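Local coordinates for protein tryptophan decarboxylase 1 (PDB 6KHO) that decarboxylates L-tryptophan to tryptamine and 5-hydroxy-L-tryptophan to serotonin, using pyridoxal 5'-phosphate as cofactor, in rice, at residues A305-E310 with K400-I405; P309-H314 with R431-V436. All blocks are in the same frame, centred on the assembly; numbering follows the deposited sequence.

Both contacts start from the same loop, which joins strands 294-298 and 323-326 of the large mixed sheet, and they share Pro-309 and Glu-310. Contact 1 sets the loop against helix 386-420 and is mostly buried. Contact 2 sets its later part against the turn that leads into strand 435-440 of the small antiparallel sheet, and is only partly buried. The chemistry differs accordingly. Contact 1 is aliphatic and sulfur packing with one direct hydrogen bond from a side-chain amide; contact 2 is a cluster of rings with a water bridge at its side. Their centres lie about 10 Å apart, and Ala-305 of the first meets the Phe-433 ring of the second.

Contact 1 (A305-E310 with K400-I405); sequences ACICPE and KLQEHI
Ile-307 and Gln-402 meet through two different torsion choices. Ile-307 has CG1 between the backbone N and the carbonyl carbon (chi1 72°), and CD1 then extends to the helix. Gln-402 has CG anti to its carbonyl carbon, and the chain is extended beyond it (chi2 176°). This carries CD out toward the loop, and the last torsion turns NE2 to the backbone. NE2 donates to Ile-307 O at 2.9 Å in a nearly straight bond, with an N-H...O angle of 170°. The acceptor lies close to the amide plane, while the donor is tilted somewhat from the carbonyl plane. Pro-309 CD sits 3.9 Å from Gln-402 NE2.

The rest of the contact is mainly apolar. Ile-307 CD1 rests 3.7 Å from Leu-401 CB, the two side chains crossing at about a right angle. Cys-308 SG lies against the helix, 3.9 Å from Ile-405 CB and 3.7 Å from the carbonyl O of Gln-402. Ile-405 points toward the loop, and its CG2 branch touches Ala-305 CB at 3.8 Å. Within the loop, Cys-308 N bonds to Ala-305 O at 3.0 Å, closing a turn.

Helix 386-420 is thus joined to the loop after strand 294-298 of the large mixed sheet, that of the fold type I (aspartate aminotransferase-like) PLP enzymes. Met-149 touches both Ile-307 and Leu-401, and Trp-331, next to the cofactor lysine Lys-330, touches both Ala-305 and Ile-405. The contact lies near the cofactor site but not in it: the side chain of Ala-305 is about 12 Å from the bound pyridoxal phosphate. Glu-310 adds a salt bridge to Arg-406, one residue past the helix segment. The chemistry implies a mainly apolar interface in which one side-chain amide satisfies a loop carbonyl.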
loop_
_atom_site.group_PDB
_atom_site.type_symbol
_atom_site.label_atom_id
_atom_site.label_comp_id
_atom_site.label_asym_id
_atom_site.label_seq_id
_atom_site.Cartn_x
_atom_site.Cartn_y
_atom_site.Cartn_z
ATOM N N ALA A 305 11.607 -12.702 15.179
ATOM C CA ALA A 305 12.239 -13.620 16.119
ATOM C C ALA A 305 12.786 -12.900 17.344
ATOM O O ALA A 305 13.017 -13.539 18.378
ATOM C CB ALA A 305 13.359 -14.403 15.426
ATOM N N CYS A 306 12.967 -11.586 17.262
ATOM C CA CYS A 306 13.564 -10.811 18.335
ATOM C C CYS A 306 12.595 -10.528 19.472
ATOM O O CYS A 306 12.984 -9.880 20.451
ATOM C CB CYS A 306 14.134 -9.512 17.769
ATOM S SG CYS A 306 15.529 -9.820 16.635
ATOM N N ILE A 307 11.353 -11.013 19.380
ATOM C CA ILE A 307 10.480 -11.047 20.543
ATOM C C ILE A 307 10.862 -12.156 21.510
ATOM O O ILE A 307 10.306 -12.221 22.615
ATOM C CB ILE A 307 9.004 -11.199 20.120
ATOM C CG1 ILE A 307 8.743 -12.618 19.601
ATOM C CG2 ILE A 307 8.646 -10.129 19.090
ATOM C CD1 ILE A 307 7.264 -12.954 19.369
ATOM N N CYS A 308 11.807 -13.039 21.120
ATOM C CA CYS A 308 12.360 -14.091 21.973
ATOM C C CYS A 308 13.715 -13.661 22.520
ATOM O O CYS A 308 14.556 -13.166 21.751
ATOM C CB CYS A 308 12.506 -15.391 21.190
ATOM S SG CYS A 308 10.934 -16.043 20.565
ATOM N N PRO A 309 13.951 -13.823 23.827
ATOM C CA PRO A 309 15.218 -13.335 24.414
ATOM C C PRO A 309 16.473 -13.901 23.767
ATOM O O PRO A 309 17.485 -13.196 23.667
ATOM C CB PRO A 309 15.097 -13.771 25.882
ATOM C CG PRO A 309 13.617 -13.789 26.147
ATOM C CD PRO A 309 12.986 -14.256 24.854
ATOM N N GLU A 310 16.445 -15.155 23.323
ATOM C CA GLU A 310 17.638 -15.761 22.747
ATOM C C GLU A 310 17.989 -15.206 21.369
ATOM O O GLU A 310 19.079 -15.498 20.867
ATOM C CB GLU A 310 17.461 -17.278 22.670
ATOM C CG GLU A 310 16.457 -17.727 21.631
ATOM C CD GLU A 310 15.073 -17.993 22.212
ATOM O OE1 GLU A 310 14.343 -18.823 21.618
ATOM O OE2 GLU A 310 14.714 -17.379 23.246
ATOM N N LYS A 400 2.434 -17.373 23.200
ATOM C CA LYS A 400 2.156 -18.147 21.992
ATOM C C LYS A 400 2.938 -17.619 20.793
ATOM O O LYS A 400 3.400 -18.403 19.954
ATOM C CB LYS A 400 0.657 -18.128 21.682
ATOM C CG LYS A 400 -0.130 -19.323 22.205
ATOM C CD LYS A 400 -1.514 -19.367 21.557
ATOM C CE LYS A 400 -2.413 -20.433 22.167
ATOM N NZ LYS A 400 -2.711 -20.163 23.603
ATOM N N LEU A 401 3.053 -16.292 20.663
ATOM C CA LEU A 401 3.852 -15.737 19.572
ATOM C C LEU A 401 5.311 -16.175 19.694
ATOM O O LEU A 401 5.956 -16.508 18.690
ATOM C CB LEU A 401 3.738 -14.204 19.544
ATOM C CG LEU A 401 2.355 -13.582 19.294
ATOM C CD1 LEU A 401 2.395 -12.060 19.252
ATOM C CD2 LEU A 401 1.746 -14.092 18.030
ATOM N N GLN A 402 5.843 -16.199 20.920
ATOM C CA GLN A 402 7.202 -16.697 21.119
ATOM C C GLN A 402 7.314 -18.177 20.763
ATOM O O GLN A 402 8.287 -18.599 20.121
ATOM C CB GLN A 402 7.642 -16.463 22.564
ATOM C CG GLN A 402 7.848 -14.994 22.923
ATOM C CD GLN A 402 8.183 -14.814 24.390
ATOM O OE1 GLN A 402 7.579 -15.458 25.249
ATOM N NE2 GLN A 402 9.151 -13.945 24.686
ATOM N N GLU A 403 6.342 -18.992 21.181
ATOM C CA GLU A 403 6.434 -20.420 20.875
ATOM C C GLU A 403 6.273 -20.680 19.381
ATOM O O GLU A 403 6.828 -21.653 18.863
ATOM C CB GLU A 403 5.408 -21.208 21.694
ATOM C CG GLU A 403 5.518 -22.749 21.614
ATOM C CD GLU A 403 6.960 -23.288 21.499
ATOM O OE1 GLU A 403 7.839 -22.910 22.316
ATOM O OE2 GLU A 403 7.211 -24.110 20.588
ATOM N N HIS A 404 5.547 -19.811 18.667
ATOM C CA HIS A 404 5.466 -19.909 17.211
ATOM C C HIS A 404 6.835 -19.685 16.561
ATOM O O HIS A 404 7.238 -20.447 15.674
ATOM C CB HIS A 404 4.409 -18.920 16.687
ATOM C CG HIS A 404 4.740 -18.284 15.366
ATOM N ND1 HIS A 404 4.635 -18.957 14.166
ATOM C CD2 HIS A 404 5.133 -17.024 15.055
ATOM C CE1 HIS A 404 4.968 -18.148 13.176
ATOM N NE2 HIS A 404 5.278 -16.968 13.689
ATOM N N ILE A 405 7.576 -18.663 16.998
ATOM C CA ILE A 405 8.949 -18.483 16.512
ATOM C C ILE A 405 9.789 -19.721 16.816
ATOM O O ILE A 405 10.471 -20.264 15.937
ATOM C CB ILE A 405 9.593 -17.224 17.126
ATOM C CG1 ILE A 405 8.844 -15.946 16.732
ATOM C CG2 ILE A 405 11.093 -17.144 16.762
ATOM C CD1 ILE A 405 8.846 -15.655 15.249
#

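Contact 2 (P309-H314 with R431-V436); sequences PEFRHH and RNFALV
His-314 and Phe-433 meet ring to ring, with Phe-433 CZ over one face of the imidazole, 3.6 Å above its plane and nearer its rim than its centre. His-313 CE1 lies over the opposite face. With Phe-311 they form an aromatic cluster between the loop that follows strand 294-298 and the turn leading into strand 435-440. The His-314 and Phe-433 side chains approach tip to tip, their ring planes at 58°. Phe-311 and Phe-433 pass alongside in opposite senses, with planes at 38°. The closest atoms of the two phenyl rings are Phe-311 CD1 and Phe-433 CE1, 3.9 Å apart. The Phe-311 ring also has Glu-310 CG over one face. At its edge, CE1 comes 3.5 Å from Asn-432 O. Asn-432 CB lies over one face of the Phe-433 ring.

In Phe-433, CG is anti to the carbonyl carbon (chi1 -54°), and the ring beyond it reaches the loop. An alanine at Phe-433 would probably open a gap beside Phe-311 and His-314 and deprive one imidazole face of its phenyl neighbour.

Polar bonds also fix the turn. Arg-431 NH1 donates to Phe-433 O at 2.8 Å, on a lone pair in the carbonyl plane, while its NE forms a salt bridge with Glu-416. Asn-432 ND2 bonds to Asn-276 O. Trp-331 packs on Phe-433, which stands about 7 Å from the serotonin-binding Phe-104, side chain to side chain. The cluster therefore probably lies just outside the substrate site. A water completes the contact: it sits in plane at the His-314 edge, 2.6 Å from NE2, and donates to Asn-432 O at 2.9 Å.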
loop_
_atom_site.group_PDB
_atom_site.type_symbol
_atom_site.label_atom_id
_atom_site.label_comp_id
_atom_site.label_asym_id
_atom_site.label_seq_id
_atom_site.Cartn_x
_atom_site.Cartn_y
_atom_site.Cartn_z
ATOM N N PRO A 309 13.951 -13.823 23.827
ATOM C CA PRO A 309 15.218 -13.335 24.414
ATOM C C PRO A 309 16.473 -13.901 23.767
ATOM O O PRO A 309 17.485 -13.196 23.667
ATOM C CB PRO A 309 15.097 -13.771 25.882
ATOM C CG PRO A 309 13.617 -13.789 26.147
ATOM C CD PRO A 309 12.986 -14.256 24.854
ATOM N N GLU A 310 16.445 -15.155 23.323
ATOM C CA GLU A 310 17.638 -15.761 22.747
ATOM C C GLU A 310 17.989 -15.206 21.369
ATOM O O GLU A 310 19.079 -15.498 20.867
ATOM C CB GLU A 310 17.461 -17.278 22.670
ATOM C CG GLU A 310 16.457 -17.727 21.631
ATOM C CD GLU A 310 15.073 -17.993 22.212
ATOM O OE1 GLU A 310 14.343 -18.823 21.618
ATOM O OE2 GLU A 310 14.714 -17.379 23.246
ATOM N N PHE A 311 17.102 -14.430 20.739
ATOM C CA PHE A 311 17.404 -13.796 19.462
ATOM C C PHE A 311 17.587 -12.292 19.572
ATOM O O PHE A 311 18.092 -11.675 18.626
ATOM C CB PHE A 311 16.297 -14.089 18.434
ATOM C CG PHE A 311 16.150 -15.548 18.108
ATOM C CD1 PHE A 311 17.081 -16.183 17.304
ATOM C CD2 PHE A 311 15.083 -16.284 18.609
ATOM C CE1 PHE A 311 16.956 -17.525 17.007
ATOM C CE2 PHE A 311 14.959 -17.627 18.322
ATOM C CZ PHE A 311 15.893 -18.250 17.519
ATOM N N ARG A 312 17.197 -11.688 20.697
ATOM C CA ARG A 312 17.211 -10.236 20.811
ATOM C C ARG A 312 18.625 -9.656 20.724
ATOM O O ARG A 312 18.776 -8.457 20.460
ATOM C CB ARG A 312 16.506 -9.842 22.119
ATOM C CG ARG A 312 16.360 -8.349 22.398
ATOM C CD ARG A 312 15.910 -7.534 21.187
ATOM N NE ARG A 312 15.859 -6.117 21.541
ATOM C CZ ARG A 312 16.931 -5.339 21.685
ATOM N NH1 ARG A 312 18.153 -5.830 21.484
ATOM N NH2 ARG A 312 16.783 -4.067 22.033
ATOM N N HIS A 313 19.667 -10.485 20.882
ATOM C CA HIS A 313 21.030 -9.970 20.760
ATOM C C HIS A 313 21.362 -9.514 19.344
ATOM O O HIS A 313 22.264 -8.684 19.171
ATOM C CB HIS A 313 22.052 -11.018 21.211
ATOM C CG HIS A 313 22.097 -12.233 20.339
ATOM N ND1 HIS A 313 22.954 -12.346 19.265
ATOM C CD2 HIS A 313 21.389 -13.388 20.381
ATOM C CE1 HIS A 313 22.772 -13.517 18.681
ATOM N NE2 HIS A 313 21.827 -14.168 19.337
ATOM N N HIS A 314 20.655 -10.027 18.329
ATOM C CA HIS A 314 20.885 -9.567 16.964
ATOM C C HIS A 314 20.526 -8.102 16.775
ATOM O O HIS A 314 20.895 -7.517 15.750
ATOM C CB HIS A 314 20.084 -10.415 15.968
ATOM C CG HIS A 314 20.557 -11.831 15.868
ATOM N ND1 HIS A 314 21.812 -12.165 15.403
ATOM C CD2 HIS A 314 19.948 -12.999 16.182
ATOM C CE1 HIS A 314 21.950 -13.479 15.425
ATOM N NE2 HIS A 314 20.833 -14.009 15.894
ATOM N N ARG A 431 23.025 -21.528 10.381
ATOM C CA ARG A 431 21.599 -21.209 10.413
ATOM C C ARG A 431 21.312 -20.330 11.627
ATOM O O ARG A 431 21.518 -20.758 12.767
ATOM C CB ARG A 431 20.757 -22.490 10.455
ATOM C CG ARG A 431 19.239 -22.273 10.622
ATOM C CD ARG A 431 18.558 -23.481 11.276
ATOM N NE ARG A 431 19.207 -23.826 12.536
ATOM C CZ ARG A 431 19.060 -23.143 13.670
ATOM N NH1 ARG A 431 18.265 -22.078 13.713
ATOM N NH2 ARG A 431 19.713 -23.519 14.763
ATOM N N ASN A 432 20.847 -19.100 11.384
ATOM C CA ASN A 432 20.496 -18.193 12.474
ATOM C C ASN A 432 19.024 -18.268 12.866
ATOM O O ASN A 432 18.691 -18.077 14.044
ATOM C CB ASN A 432 20.831 -16.748 12.093
ATOM C CG ASN A 432 22.321 -16.505 11.990
ATOM O OD1 ASN A 432 23.071 -16.885 12.881
ATOM N ND2 ASN A 432 22.756 -15.884 10.892
ATOM N N PHE A 433 18.137 -18.533 11.910
ATOM C CA PHE A 433 16.703 -18.471 12.177
ATOM C C PHE A 433 16.015 -19.725 11.655
ATOM O O PHE A 433 16.369 -20.829 12.076
ATOM C CB PHE A 433 16.142 -17.179 11.579
ATOM C CG PHE A 433 16.882 -15.944 12.058
ATOM C CD1 PHE A 433 16.715 -15.485 13.360
ATOM C CD2 PHE A 433 17.779 -15.284 11.232
ATOM C CE1 PHE A 433 17.410 -14.369 13.815
ATOM C CE2 PHE A 433 18.478 -14.165 11.674
ATOM C CZ PHE A 433 18.295 -13.707 12.970
ATOM N N ALA A 434 15.038 -19.592 10.753
ATOM C CA ALA A 434 14.297 -20.758 10.274
ATOM C C ALA A 434 14.584 -21.064 8.808
ATOM O O ALA A 434 13.811 -21.786 8.165
ATOM C CB ALA A 434 12.793 -20.577 10.499
ATOM N N LEU A 435 15.679 -20.534 8.267
ATOM C CA LEU A 435 16.094 -20.796 6.897
ATOM C C LEU A 435 17.388 -21.600 6.916
ATOM O O LEU A 435 18.343 -21.238 7.618
ATOM C CB LEU A 435 16.289 -19.492 6.118
ATOM C CG LEU A 435 17.030 -19.557 4.774
ATOM C CD1 LEU A 435 16.105 -20.041 3.652
ATOM C CD2 LEU A 435 17.639 -18.206 4.432
ATOM N N VAL A 436 17.416 -22.686 6.145
ATOM C CA VAL A 436 18.603 -23.524 5.994
ATOM C C VAL A 436 19.066 -23.426 4.548
ATOM O O VAL A 436 18.274 -23.635 3.622
ATOM C CB VAL A 436 18.317 -24.988 6.373
ATOM C CG1 VAL A 436 19.520 -25.861 6.038
ATOM C CG2 VAL A 436 17.961 -25.102 7.838
HETATM O O HOH W 1 20.341 -16.597 15.860
#